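Local atomic coordinates of CCHC-type domain-containing protein (Trypanosoma brucei brucei, PDB entry 7C42), a protein that probably trims RNA as a 3'-5' exonuclease of the RNase D type, acting on guide RNAs, and carries zinc-knuckle modules thought to bind nucleic acid. Residues G34-A39 and E95-F100. Sequence-based numbering, arbitrary orientation.
Sequences GARSIA and EIRKLF
Strands 37-39 and 97-100 are neighbouring parallel strands in the mixed sheet of the RNase H-like exonuclease fold, S37, I38 and A39 pairing with R97, K98 and L99. The ladder starts with R97 N donating to R36 O (3.0 Å); I38 gives its N-H to R97 O and accepts from L99 N, both at 2.7 Å. On the face carrying S37 and R97, a water bridges S37 OG (2.7 Å) and R97 NH1 (3.2 Å). R36, bent at chi2 (73°), brings its guanidinium over a face of that of R97, R36 NH2 to R97 NH2 3.5 Å, the planes 35° apart. A salt bridge from R97 NH2 to E216 probably eases this meeting of like charges. On the other face, I38 CD1 packs against I96 CG2 at 3.7 Å. K98 curls back, its NZ within hydrogen-bonding distance of I96 O (2.7 Å) and the carbonyls of L91, D93 and E119, so that at least one N-H is shared; this cage would favour the charged amine. Helix 182-202 covers A39 and L99 through I195, while strands 57-64 and 121-123 flank the pair; the first strand continues to D41 and E43, which bind metal ions in other structures of this protein.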
ATOM      1  N   GLY A  34      11.707 -17.406   7.535  1.00 25.52           N
ATOM      2  CA  GLY A  34      12.934 -17.141   6.816  1.00 27.14           C
ATOM      3  C   GLY A  34      12.946 -15.859   6.024  1.00 26.25           C
ATOM      4  O   GLY A  34      13.967 -15.538   5.411  1.00 26.58           O
ATOM      5  N   ALA A  35      11.851 -15.102   6.031  1.00 26.83           N
ATOM      6  CA  ALA A  35      11.711 -13.903   5.218  1.00 21.93           C
ATOM      7  C   ALA A  35      12.328 -12.683   5.890  1.00 20.81           C
ATOM      8  O   ALA A  35      12.512 -12.632   7.110  1.00 24.74           O
ATOM      9  CB  ALA A  35      10.239 -13.618   4.920  1.00 22.66           C
ATOM     10  N   ARG A  36      12.656 -11.694   5.058  1.00 21.03           N
ATOM     11  CA  ARG A  36      12.986 -10.358   5.534  1.00 24.46           C
ATOM     12  C   ARG A  36      11.773  -9.433   5.513  1.00 25.03           C
ATOM     13  O   ARG A  36      11.685  -8.522   6.342  1.00 23.60           O
ATOM     14  CB  ARG A  36      14.118  -9.762   4.682  1.00 27.43           C
ATOM     15  CG  ARG A  36      14.445  -8.288   4.942  1.00 35.87           C
ATOM     16  CD  ARG A  36      15.182  -8.098   6.265  1.00 44.09           C
ATOM     17  NE  ARG A  36      15.289  -6.692   6.660  1.00 48.10           N
ATOM     18  CZ  ARG A  36      14.448  -6.079   7.493  1.00 51.78           C
ATOM     19  NH1 ARG A  36      13.423  -6.746   8.016  1.00 40.45           N
ATOM     20  NH2 ARG A  36      14.625  -4.799   7.807  1.00 48.15           N
ATOM     21  N   SER A  37      10.834  -9.665   4.590  1.00 22.89           N
ATOM     22  CA  SER A  37       9.614  -8.883   4.443  1.00 22.30           C
ATOM     23  C   SER A  37       8.460  -9.819   4.107  1.00 23.66           C
ATOM     24  O   SER A  37       8.634 -10.777   3.353  1.00 17.25           O
ATOM     25  CB  SER A  37       9.731  -7.825   3.338  1.00 20.83           C
ATOM     26  OG  SER A  37      10.786  -6.916   3.568  1.00 24.11           O
ATOM     27  N   ILE A  38       7.284  -9.527   4.659  1.00 19.69           N
ATOM     28  CA  ILE A  38       6.062 -10.291   4.420  1.00 15.19           C
ATOM     29  C   ILE A  38       4.945  -9.299   4.103  1.00 14.12           C
ATOM     30  O   ILE A  38       4.582  -8.473   4.950  1.00 16.08           O
ATOM     31  CB  ILE A  38       5.680 -11.160   5.631  1.00 16.11           C
ATOM     32  CG1 ILE A  38       6.867 -12.024   6.078  1.00 16.55           C
ATOM     33  CG2 ILE A  38       4.467 -12.014   5.314  1.00 17.29           C
ATOM     34  CD1 ILE A  38       6.596 -12.853   7.314  1.00 14.83           C
ATOM     35  N   ALA A  39       4.414  -9.363   2.891  1.00 14.27           N
ATOM     36  CA  ALA A  39       3.232  -8.583   2.562  1.00 15.83           C
ATOM     37  C   ALA A  39       2.004  -9.246   3.175  1.00 15.31           C
ATOM     38  O   ALA A  39       1.843 -10.466   3.087  1.00 15.01           O
ATOM     39  CB  ALA A  39       3.077  -8.469   1.046  1.00 15.01           C
ATOM     40  N   GLU A  95      12.230  -7.830  13.553  1.00 23.72           N
ATOM     41  CA  GLU A  95      13.238  -7.945  12.507  1.00 26.17           C
ATOM     42  C   GLU A  95      12.667  -8.440  11.184  1.00 26.95           C
ATOM     43  O   GLU A  95      13.397  -8.462  10.190  1.00 24.61           O
ATOM     44  CB  GLU A  95      14.385  -8.864  12.956  1.00 30.11           C
ATOM     45  CG  GLU A  95      14.829  -8.692  14.417  1.00 38.15           C
ATOM     46  CD  GLU A  95      15.489  -7.341  14.724  1.00 52.08           C
ATOM     47  OE1 GLU A  95      15.742  -7.068  15.923  1.00 62.38           O
ATOM     48  OE2 GLU A  95      15.762  -6.556  13.785  1.00 48.09           O
ATOM     49  N   ILE A  96      11.394  -8.826  11.140  1.00 21.68           N
ATOM     50  CA  ILE A  96      10.720  -9.173   9.894  1.00 20.77           C
ATOM     51  C   ILE A  96       9.718  -8.066   9.573  1.00 21.85           C
ATOM     52  O   ILE A  96       8.768  -7.832  10.333  1.00 22.54           O
ATOM     53  CB  ILE A  96      10.021 -10.537   9.968  1.00 20.44           C
ATOM     54  CG1 ILE A  96      11.021 -11.644  10.280  1.00 21.65           C
ATOM     55  CG2 ILE A  96       9.337 -10.831   8.655  1.00 17.11           C
ATOM     56  CD1 ILE A  96      10.353 -13.006  10.462  1.00 21.40           C
ATOM     57  N   ARG A  97       9.931  -7.394   8.450  1.00 16.70           N
ATOM     58  CA  ARG A  97       9.063  -6.303   8.043  1.00 18.27           C
ATOM     59  C   ARG A  97       7.732  -6.859   7.551  1.00 19.87           C
ATOM     60  O   ARG A  97       7.703  -7.756   6.708  1.00 21.06           O
ATOM     61  CB  ARG A  97       9.750  -5.494   6.947  1.00 18.28           C
ATOM     62  CG  ARG A  97       8.997  -4.271   6.503  1.00 25.29           C
ATOM     63  CD  ARG A  97       9.763  -3.493   5.440  1.00 19.34           C
ATOM     64  NE  ARG A  97      10.857  -2.691   5.988  1.00 29.80           N
ATOM     65  CZ  ARG A  97      12.139  -2.841   5.659  1.00 28.86           C
ATOM     66  NH1 ARG A  97      12.502  -3.778   4.793  1.00 32.03           N
ATOM     67  NH2 ARG A  97      13.061  -2.062   6.205  1.00 27.03           N
ATOM     68  N   LYS A  98       6.627  -6.341   8.090  1.00 18.12           N
ATOM     69  CA  LYS A  98       5.289  -6.679   7.615  1.00 16.20           C
ATOM     70  C   LYS A  98       4.786  -5.523   6.771  1.00 17.09           C
ATOM     71  O   LYS A  98       4.670  -4.398   7.267  1.00 20.50           O
ATOM     72  CB  LYS A  98       4.330  -6.949   8.771  1.00 17.63           C
ATOM     73  CG  LYS A  98       4.976  -7.538   9.994  1.00 24.31           C
ATOM     74  CD  LYS A  98       5.516  -8.926   9.742  1.00 21.43           C
ATOM     75  CE  LYS A  98       5.966  -9.533  11.040  1.00 25.55           C
ATOM     76  NZ  LYS A  98       6.710  -8.586  11.915  1.00 14.53           N
ATOM     77  N   LEU A  99       4.506  -5.791   5.499  1.00 15.57           N
ATOM     78  CA  LEU A  99       4.092  -4.763   4.556  1.00 15.21           C
ATOM     79  C   LEU A  99       2.572  -4.753   4.419  1.00 12.54           C
ATOM     80  O   LEU A  99       1.960  -5.801   4.227  1.00 14.64           O
ATOM     81  CB  LEU A  99       4.733  -5.000   3.186  1.00 12.89           C
ATOM     82  CG  LEU A  99       6.242  -5.193   3.094  1.00 17.54           C
ATOM     83  CD1 LEU A  99       6.572  -5.826   1.765  1.00 19.88           C
ATOM     84  CD2 LEU A  99       6.974  -3.869   3.231  1.00 14.50           C
ATOM     85  N   PHE A 100       1.973  -3.589   4.454  1.00 13.31           N
ATOM     86  CA  PHE A 100       0.555  -3.367   4.278  1.00 12.60           C
ATOM     87  C   PHE A 100       0.282  -2.207   3.286  1.00 15.47           C
ATOM     88  O   PHE A 100       1.114  -1.381   3.100  1.00 15.05           O
ATOM     89  CB  PHE A 100      -0.075  -2.935   5.575  1.00 12.93           C
ATOM     90  CG  PHE A 100      -0.220  -3.993   6.607  1.00 14.67           C
ATOM     91  CD1 PHE A 100       0.772  -4.228   7.492  1.00 18.95           C
ATOM     92  CD2 PHE A 100      -1.372  -4.698   6.725  1.00 15.79           C
ATOM     93  CE1 PHE A 100       0.644  -5.171   8.471  1.00 16.13           C
ATOM     94  CE2 PHE A 100      -1.517  -5.641   7.696  1.00 20.69           C
ATOM     95  CZ  PHE A 100      -0.486  -5.887   8.556  1.00 18.93           C
TER
HETATM   96  O   HOH W   1      10.654  -4.499   2.346  1.00 35.31           O